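Local atomic coordinates of SnoaL-like domain-containing protein (Xanthomonas campestris pv. campestris, PDB entry 3G8Z), a protein that is of unknown function but adopts a cystatin-like fold and belongs to the SnoaL-like family, whose namesake is a polyketide cyclase. Residues A[21-26]-A[97-102]; A[47-52]-A[130-135]. All blocks are in the same frame, centred on the assembly; numbering follows the deposited sequence.

Interaction 1: residues A[21-26]-A[97-102]; sequences NTIDIA and DWVAIT
V99 points from strand 98-109 at the first turn of helix 22-35 and packs against T22 and A26. Its CB lies 4.2 Å from the CB of A26. From there the two methyls part. CG1, anti to the backbone N (chi1 171°), meets A26, with V99 CG1 and A26 CB 3.6 Å apart. CG2 goes to the start of the helix, where V99 CG2 is 3.5 Å from T22 OG1. The T22 and V99 side chains run past each other in opposite directions.

Two residues further along the strand, I101 also reaches A26, with I101 CD1 4.0 Å from A26 CB. A water joins the polar edge of the contact: T22 OG1 gives it a hydrogen bond of 2.6 Å, and it donates to W98 O.

The helix start is fixed by a capping box. D24 N donates to N21 OD1 at 2.8 Å, and N21 N donates to D24 OD2. Y92 of strand 85-95 touches I23, A26 and I101, while I124 touches T22 and I25. The axes of helix 22-26 and strand 98-102 are 8.7 Å apart at an angle of 46°. This is helix-on-sheet packing of the alpha+beta cystatin-like fold.

Interaction 2: residues A[47-52]-A[130-135]; sequences PDVIWH and VEVRLF
H52 meets two side chains of the neighbouring strand, E131 at its ring edge and R133 over one face. H52 NE2 donates to E131 OE2 at 2.7 Å in a nearly straight bond. The oxygen sits in the ring plane and is met on its anti lone pair. The E131 chain is extended to reach it, and the carboxylate is turned 47° from the ring.

R133 starts out extended, then bends at chi3 (-62°). With this bend the guanidinium comes to lie flat over one ring face, centres 3.8 Å apart, with NH2 above the ring centre. H52 ND1 is hydrogen-bonded to T62 OG1 and R123 forms a salt bridge with E131 OE1, so both ring nitrogens and both carboxylate oxygens have partners.

The other sheet face is apolar. W51 has CG anti to its N (chi1 -176°), which sets the indole alongside V132. V132 CG1 is 3.8 Å from the centroid of the six-membered ring, a CH-pi contact over the face. L134 CD1 approaches W51 CZ2 at 3.9 Å. V69 and M72 of helix 66-79 also pack on W51, and W51 NE1 is hydrogen-bonded to Q53 OE1.

Four backbone bonds join the strands, including H52 N to V132 O at 2.7 Å. V130 and E131 form a classic bulge opposite R123. The pairing is parallel, within the mixed, otherwise antiparallel sheet of the cystatin-like fold.

Both interactions involve the same mixed sheet, but one packs a helix on it and the other joins two of its strands. Interaction 1 sets helix 22-35 on strand 98-109. It is buried and mainly apolar, with a water bridge at its polar edge. Interaction 2 lies within the sheet and pairs strands 49-53 and 128-136. It is only partly buried, and it combines backbone bonds with an apolar face under helix 66-79 and a charged face. Strand 112-125 lies between the two sites in the sheet. They meet where W98 CH2 packs 3.7 Å from E131 OE1. Both reach the second subunit: W98 packs on its R133, and L134 O is hydrogen-bonded to its S95.

Interaction 1: residues A[21-26]-A[97-102]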
ATOM      1  N   ASN A  21     -14.710  -5.293  11.221  1.00 33.13           N
ATOM      2  CA  ASN A  21     -13.892  -4.171  10.822  1.00 30.93           C
ATOM      3  C   ASN A  21     -13.308  -4.346   9.410  1.00 28.44           C
ATOM      4  O   ASN A  21     -13.507  -5.366   8.756  1.00 26.42           O
ATOM      5  CB  ASN A  21     -12.793  -3.957  11.860  1.00 30.89           C
ATOM      6  CG  ASN A  21     -11.779  -5.077  11.881  1.00 32.68           C
ATOM      7  OD1 ASN A  21     -11.518  -5.731  10.868  1.00 29.87           O
ATOM      8  ND2 ASN A  21     -11.182  -5.301  13.050  1.00 35.23           N
ATOM      9  N   THR A  22     -12.586  -3.341   8.940  1.00 26.08           N
ATOM     10  CA  THR A  22     -12.117  -3.359   7.565  1.00 24.79           C
ATOM     11  C   THR A  22     -11.140  -4.499   7.298  1.00 24.00           C
ATOM     12  O   THR A  22     -11.108  -5.044   6.198  1.00 24.11           O
ATOM     13  CB  THR A  22     -11.498  -2.001   7.171  1.00 24.24           C
ATOM     14  OG1 THR A  22     -10.458  -1.665   8.097  1.00 22.90           O
ATOM     15  CG2 THR A  22     -12.584  -0.914   7.170  1.00 25.46           C
ATOM     16  N   ILE A  23     -10.348  -4.869   8.292  1.00 23.60           N
ATOM     17  CA  ILE A  23      -9.405  -5.969   8.105  1.00 23.32           C
ATOM     18  C   ILE A  23     -10.155  -7.299   7.958  1.00 22.45           C
ATOM     19  O   ILE A  23      -9.766  -8.126   7.141  1.00 21.54           O
ATOM     20  CB  ILE A  23      -8.354  -6.047   9.217  1.00 23.03           C
ATOM     21  CG1 ILE A  23      -7.380  -4.851   9.080  1.00 24.12           C
ATOM     22  CG2 ILE A  23      -7.602  -7.369   9.111  1.00 23.01           C
ATOM     23  CD1 ILE A  23      -6.100  -4.975   9.900  1.00 25.00           C
ATOM     24  N   ASP A  24     -11.242  -7.472   8.703  1.00 21.70           N
ATOM     25  CA  ASP A  24     -12.098  -8.638   8.544  1.00 22.58           C
ATOM     26  C   ASP A  24     -12.613  -8.722   7.105  1.00 22.38           C
ATOM     27  O   ASP A  24     -12.576  -9.785   6.482  1.00 22.31           O
ATOM     28  CB  ASP A  24     -13.293  -8.571   9.497  1.00 23.10           C
ATOM     29  CG  ASP A  24     -12.894  -8.757  10.941  1.00 25.63           C
ATOM     30  OD1 ASP A  24     -11.974  -9.557  11.187  1.00 27.45           O
ATOM     31  OD2 ASP A  24     -13.499  -8.095  11.818  1.00 28.69           O
ATOM     32  N   ILE A  25     -13.076  -7.597   6.574  1.00 21.71           N
ATOM     33  CA  ILE A  25     -13.560  -7.566   5.198  1.00 21.52           C
ATOM     34  C   ILE A  25     -12.442  -7.888   4.205  1.00 20.49           C
ATOM     35  O   ILE A  25     -12.651  -8.643   3.254  1.00 19.62           O
ATOM     36  CB  ILE A  25     -14.249  -6.222   4.867  1.00 22.01           C
ATOM     37  CG1 ILE A  25     -15.530  -6.101   5.704  1.00 23.09           C
ATOM     38  CG2 ILE A  25     -14.583  -6.144   3.375  1.00 22.82           C
ATOM     39  CD1 ILE A  25     -15.862  -4.673   6.104  1.00 24.42           C
ATOM     40  N   ALA A  26     -11.245  -7.337   4.440  1.00 19.97           N
ATOM     41  CA  ALA A  26     -10.104  -7.588   3.568  1.00 20.15           C
ATOM     42  C   ALA A  26      -9.717  -9.063   3.595  1.00 20.07           C
ATOM     43  O   ALA A  26      -9.363  -9.645   2.553  1.00 20.20           O
ATOM     44  CB  ALA A  26      -8.922  -6.711   3.971  1.00 19.37           C
ATOM     45  N   ASP A  97      -9.889   4.409   5.968  1.00 23.24           N
ATOM     46  CA  ASP A  97     -10.786   3.398   5.370  1.00 23.48           C
ATOM     47  C   ASP A  97     -10.057   2.446   4.421  1.00 22.75           C
ATOM     48  O   ASP A  97     -10.688   1.628   3.752  1.00 23.13           O
ATOM     49  CB  ASP A  97     -11.947   4.068   4.620  1.00 23.82           C
ATOM     50  CG  ASP A  97     -12.817   4.922   5.515  1.00 28.17           C
ATOM     51  OD1 ASP A  97     -12.864   4.657   6.744  1.00 30.13           O
ATOM     52  OD2 ASP A  97     -13.471   5.854   4.967  1.00 30.38           O
ATOM     53  N   TRP A  98      -8.729   2.551   4.361  1.00 21.96           N
ATOM     54  CA  TRP A  98      -7.914   1.678   3.522  1.00 20.75           C
ATOM     55  C   TRP A  98      -7.322   0.527   4.297  1.00 20.67           C
ATOM     56  O   TRP A  98      -6.978   0.657   5.465  1.00 20.84           O
ATOM     57  CB  TRP A  98      -6.753   2.456   2.905  1.00 20.70           C
ATOM     58  CG  TRP A  98      -7.211   3.463   1.899  1.00 20.78           C
ATOM     59  CD1 TRP A  98      -7.574   4.754   2.132  1.00 21.13           C
ATOM     60  CD2 TRP A  98      -7.395   3.235   0.503  1.00 19.61           C
ATOM     61  NE1 TRP A  98      -7.969   5.354   0.946  1.00 21.21           N
ATOM     62  CE2 TRP A  98      -7.863   4.442  -0.065  1.00 21.04           C
ATOM     63  CE3 TRP A  98      -7.205   2.132  -0.327  1.00 21.35           C
ATOM     64  CZ2 TRP A  98      -8.136   4.569  -1.424  1.00 21.82           C
ATOM     65  CZ3 TRP A  98      -7.473   2.259  -1.679  1.00 20.40           C
ATOM     66  CH2 TRP A  98      -7.923   3.473  -2.212  1.00 22.15           C
ATOM     67  N   VAL A  99      -7.142  -0.585   3.603  1.00 19.95           N
ATOM     68  CA  VAL A  99      -6.402  -1.697   4.122  1.00 20.28           C
ATOM     69  C   VAL A  99      -5.339  -2.031   3.087  1.00 20.60           C
ATOM     70  O   VAL A  99      -5.662  -2.186   1.915  1.00 20.14           O
ATOM     71  CB  VAL A  99      -7.319  -2.901   4.355  1.00 20.21           C
ATOM     72  CG1 VAL A  99      -6.469  -4.159   4.692  1.00 20.56           C
ATOM     73  CG2 VAL A  99      -8.345  -2.591   5.464  1.00 19.04           C
ATOM     74  N   ALA A 100      -4.079  -2.110   3.504  1.00 20.66           N
ATOM     75  CA  ALA A 100      -3.022  -2.658   2.643  1.00 20.26           C
ATOM     76  C   ALA A 100      -2.767  -4.091   3.012  1.00 20.46           C
ATOM     77  O   ALA A 100      -2.652  -4.445   4.203  1.00 20.77           O
ATOM     78  CB  ALA A 100      -1.732  -1.868   2.737  1.00 20.58           C
ATOM     79  N   ILE A 101      -2.729  -4.929   1.982  1.00 21.03           N
ATOM     80  CA  ILE A 101      -2.401  -6.321   2.155  1.00 20.21           C
ATOM     81  C   ILE A 101      -1.138  -6.589   1.379  1.00 20.59           C
ATOM     82  O   ILE A 101      -1.128  -6.452   0.163  1.00 21.18           O
ATOM     83  CB  ILE A 101      -3.509  -7.255   1.639  1.00 20.43           C
ATOM     84  CG1 ILE A 101      -4.872  -6.773   2.165  1.00 22.64           C
ATOM     85  CG2 ILE A 101      -3.187  -8.714   2.064  1.00 17.95           C
ATOM     86  CD1 ILE A 101      -6.013  -6.861   1.185  1.00 23.29           C
ATOM     87  N   THR A 102      -0.080  -6.986   2.087  1.00 19.95           N
ATOM     88  CA  THR A 102       1.157  -7.386   1.480  1.00 20.45           C
ATOM     89  C   THR A 102       1.026  -8.861   1.167  1.00 21.03           C
ATOM     90  O   THR A 102       0.474  -9.627   1.964  1.00 20.89           O
ATOM     91  CB  THR A 102       2.384  -7.141   2.408  1.00 20.58           C
ATOM     92  OG1 THR A 102       2.095  -7.651   3.712  1.00 20.26           O
ATOM     93  CG2 THR A 102       2.663  -5.651   2.514  1.00 21.56           C
TER
HETATM   94  O   HOH W   1      -9.233   0.454   7.107  1.00 19.57           O

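Interaction 2: residues A[47-52]-A[130-135]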
ATOM      1  N   PRO A  47     -20.904  -2.805  -6.144  1.00 22.37           N
ATOM      2  CA  PRO A  47     -21.320  -2.736  -7.534  1.00 22.02           C
ATOM      3  C   PRO A  47     -20.690  -1.565  -8.283  1.00 21.70           C
ATOM      4  O   PRO A  47     -20.510  -1.637  -9.501  1.00 21.02           O
ATOM      5  CB  PRO A  47     -22.834  -2.535  -7.436  1.00 22.79           C
ATOM      6  CG  PRO A  47     -23.191  -3.032  -6.116  1.00 23.47           C
ATOM      7  CD  PRO A  47     -22.058  -2.747  -5.232  1.00 21.85           C
ATOM      8  N   ASP A  48     -20.355  -0.506  -7.553  0.80 21.87           N
ATOM      9  CA  ASP A  48     -19.732   0.670  -8.146  0.80 22.06           C
ATOM     10  C   ASP A  48     -18.222   0.721  -7.917  0.80 21.67           C
ATOM     11  O   ASP A  48     -17.629   1.794  -7.938  0.80 21.42           O
ATOM     12  CB  ASP A  48     -20.366   1.926  -7.555  0.80 22.48           C
ATOM     13  CG  ASP A  48     -21.855   1.998  -7.811  0.80 24.34           C
ATOM     14  OD1 ASP A  48     -22.338   1.370  -8.786  0.80 26.77           O
ATOM     15  OD2 ASP A  48     -22.544   2.709  -7.046  0.80 30.22           O
ATOM     16  N   VAL A  49     -17.606  -0.439  -7.718  1.00 21.28           N
ATOM     17  CA  VAL A  49     -16.182  -0.517  -7.378  1.00 21.34           C
ATOM     18  C   VAL A  49     -15.304   0.190  -8.419  1.00 21.28           C
ATOM     19  O   VAL A  49     -15.508   0.055  -9.634  1.00 21.71           O
ATOM     20  CB  VAL A  49     -15.698  -1.997  -7.235  1.00 21.34           C
ATOM     21  CG1 VAL A  49     -15.838  -2.736  -8.562  1.00 22.06           C
ATOM     22  CG2 VAL A  49     -14.223  -2.083  -6.711  1.00 20.25           C
ATOM     23  N   ILE A  50     -14.342   0.965  -7.939  1.00 20.97           N
ATOM     24  CA  ILE A  50     -13.317   1.554  -8.797  1.00 21.41           C
ATOM     25  C   ILE A  50     -12.063   0.706  -8.670  1.00 21.41           C
ATOM     26  O   ILE A  50     -11.516   0.561  -7.596  1.00 20.60           O
ATOM     27  CB  ILE A  50     -12.964   2.989  -8.375  1.00 21.69           C
ATOM     28  CG1 ILE A  50     -14.205   3.888  -8.399  1.00 22.56           C
ATOM     29  CG2 ILE A  50     -11.881   3.545  -9.294  1.00 22.39           C
ATOM     30  CD1 ILE A  50     -14.020   5.207  -7.630  1.00 22.81           C
ATOM     31  N   TRP A  51     -11.626   0.123  -9.776  1.00 21.34           N
ATOM     32  CA  TRP A  51     -10.545  -0.864  -9.745  1.00 20.47           C
ATOM     33  C   TRP A  51      -9.348  -0.381 -10.571  1.00 20.74           C
ATOM     34  O   TRP A  51      -9.460  -0.230 -11.795  1.00 20.57           O
ATOM     35  CB  TRP A  51     -11.094  -2.166 -10.318  1.00 20.61           C
ATOM     36  CG  TRP A  51     -10.167  -3.304 -10.279  1.00 19.71           C
ATOM     37  CD1 TRP A  51      -9.062  -3.486 -11.054  1.00 20.63           C
ATOM     38  CD2 TRP A  51     -10.260  -4.448  -9.433  1.00 20.23           C
ATOM     39  NE1 TRP A  51      -8.447  -4.676 -10.734  1.00 20.97           N
ATOM     40  CE2 TRP A  51      -9.168  -5.287  -9.742  1.00 20.42           C
ATOM     41  CE3 TRP A  51     -11.167  -4.855  -8.453  1.00 19.45           C
ATOM     42  CZ2 TRP A  51      -8.970  -6.516  -9.109  1.00 22.43           C
ATOM     43  CZ3 TRP A  51     -10.962  -6.077  -7.831  1.00 20.48           C
ATOM     44  CH2 TRP A  51      -9.876  -6.883  -8.154  1.00 20.03           C
ATOM     45  N   HIS A  52      -8.224  -0.101  -9.910  1.00 19.95           N
ATOM     46  CA  HIS A  52      -7.023   0.404 -10.601  1.00 20.47           C
ATOM     47  C   HIS A  52      -5.999  -0.719 -10.816  1.00 20.64           C
ATOM     48  O   HIS A  52      -5.388  -1.215  -9.865  1.00 21.48           O
ATOM     49  CB  HIS A  52      -6.338   1.529  -9.818  1.00 20.61           C
ATOM     50  CG  HIS A  52      -7.256   2.620  -9.359  1.00 20.86           C
ATOM     51  ND1 HIS A  52      -7.664   3.643 -10.183  1.00 21.80           N
ATOM     52  CD2 HIS A  52      -7.780   2.886  -8.142  1.00 20.82           C
ATOM     53  CE1 HIS A  52      -8.438   4.474  -9.503  1.00 22.66           C
ATOM     54  NE2 HIS A  52      -8.499   4.053  -8.249  1.00 21.08           N
ATOM     55  N   VAL A 130     -14.982  -0.618  -2.031  1.00 21.16           N
ATOM     56  CA  VAL A 130     -15.431   0.417  -2.967  1.00 20.93           C
ATOM     57  C   VAL A 130     -14.318   0.826  -3.923  1.00 20.90           C
ATOM     58  O   VAL A 130     -14.577   1.353  -5.012  1.00 20.58           O
ATOM     59  CB  VAL A 130     -16.031   1.666  -2.241  1.00 21.45           C
ATOM     60  CG1 VAL A 130     -17.324   1.298  -1.522  1.00 21.15           C
ATOM     61  CG2 VAL A 130     -15.054   2.311  -1.267  1.00 22.16           C
ATOM     62  N   GLU A 131     -13.078   0.539  -3.557  1.00 20.63           N
ATOM     63  CA  GLU A 131     -11.970   0.880  -4.419  1.00 21.43           C
ATOM     64  C   GLU A 131     -10.840  -0.097  -4.228  1.00 20.97           C
ATOM     65  O   GLU A 131     -10.565  -0.528  -3.112  1.00 22.11           O
ATOM     66  CB  GLU A 131     -11.499   2.304  -4.140  1.00 21.17           C
ATOM     67  CG  GLU A 131     -10.563   2.857  -5.198  1.00 22.86           C
ATOM     68  CD  GLU A 131     -10.277   4.350  -5.062  1.00 23.08           C
ATOM     69  OE1 GLU A 131     -10.734   5.000  -4.085  1.00 20.96           O
ATOM     70  OE2 GLU A 131      -9.549   4.871  -5.943  1.00 25.72           O
ATOM     71  N   VAL A 132     -10.167  -0.423  -5.325  1.00 21.14           N
ATOM     72  CA  VAL A 132      -9.071  -1.376  -5.320  1.00 20.63           C
ATOM     73  C   VAL A 132      -7.914  -0.752  -6.103  1.00 21.60           C
ATOM     74  O   VAL A 132      -8.129  -0.231  -7.212  1.00 21.33           O
ATOM     75  CB  VAL A 132      -9.501  -2.705  -5.976  1.00 20.29           C
ATOM     76  CG1 VAL A 132      -8.315  -3.643  -6.162  1.00 18.76           C
ATOM     77  CG2 VAL A 132     -10.630  -3.401  -5.142  1.00 19.84           C
ATOM     78  N   ARG A 133      -6.720  -0.759  -5.516  1.00 21.38           N
ATOM     79  CA  ARG A 133      -5.512  -0.386  -6.250  1.00 22.22           C
ATOM     80  C   ARG A 133      -4.443  -1.412  -6.025  1.00 22.11           C
ATOM     81  O   ARG A 133      -4.078  -1.677  -4.901  1.00 22.66           O
ATOM     82  CB  ARG A 133      -4.971   0.996  -5.861  1.00 21.70           C
ATOM     83  CG  ARG A 133      -3.806   1.411  -6.772  1.00 22.36           C
ATOM     84  CD  ARG A 133      -3.236   2.734  -6.397  1.00 24.69           C
ATOM     85  NE  ARG A 133      -4.200   3.810  -6.516  1.00 25.29           N
ATOM     86  CZ  ARG A 133      -4.500   4.417  -7.646  1.00 28.19           C
ATOM     87  NH1 ARG A 133      -3.925   4.033  -8.775  1.00 30.48           N
ATOM     88  NH2 ARG A 133      -5.393   5.410  -7.639  1.00 29.23           N
ATOM     89  N   LEU A 134      -3.957  -1.990  -7.116  1.00 23.03           N
ATOM     90  CA  LEU A 134      -3.013  -3.081  -7.058  1.00 22.78           C
ATOM     91  C   LEU A 134      -1.600  -2.574  -7.356  1.00 22.08           C
ATOM     92  O   LEU A 134      -1.411  -1.658  -8.156  1.00 20.33           O
ATOM     93  CB  LEU A 134      -3.416  -4.164  -8.067  1.00 23.54           C
ATOM     94  CG  LEU A 134      -4.845  -4.744  -7.894  1.00 25.07           C
ATOM     95  CD1 LEU A 134      -5.111  -5.949  -8.766  1.00 27.13           C
ATOM     96  CD2 LEU A 134      -5.099  -5.073  -6.475  1.00 25.69           C
ATOM     97  N   PHE A 135      -0.626  -3.207  -6.709  1.00 21.54           N
ATOM     98  CA  PHE A 135       0.763  -2.881  -6.861  1.00 21.57           C
ATOM     99  C   PHE A 135       1.537  -4.188  -7.060  1.00 21.86           C
ATOM    100  O   PHE A 135       1.276  -5.181  -6.373  1.00 21.13           O
ATOM    101  CB  PHE A 135       1.298  -2.201  -5.599  1.00 21.89           C
ATOM    102  CG  PHE A 135       0.724  -0.865  -5.345  1.00 20.47           C
ATOM    103  CD1 PHE A 135      -0.491  -0.738  -4.685  1.00 21.86           C
ATOM    104  CD2 PHE A 135       1.413   0.275  -5.707  1.00 21.24           C
ATOM    105  CE1 PHE A 135      -1.018   0.513  -4.430  1.00 22.94           C
ATOM    106  CE2 PHE A 135       0.902   1.503  -5.456  1.00 21.16           C
ATOM    107  CZ  PHE A 135      -0.327   1.632  -4.815  1.00 21.30           C
TER
HETATM  108  O   HOH W   2     -16.639   3.154  -5.743  1.00 28.69           O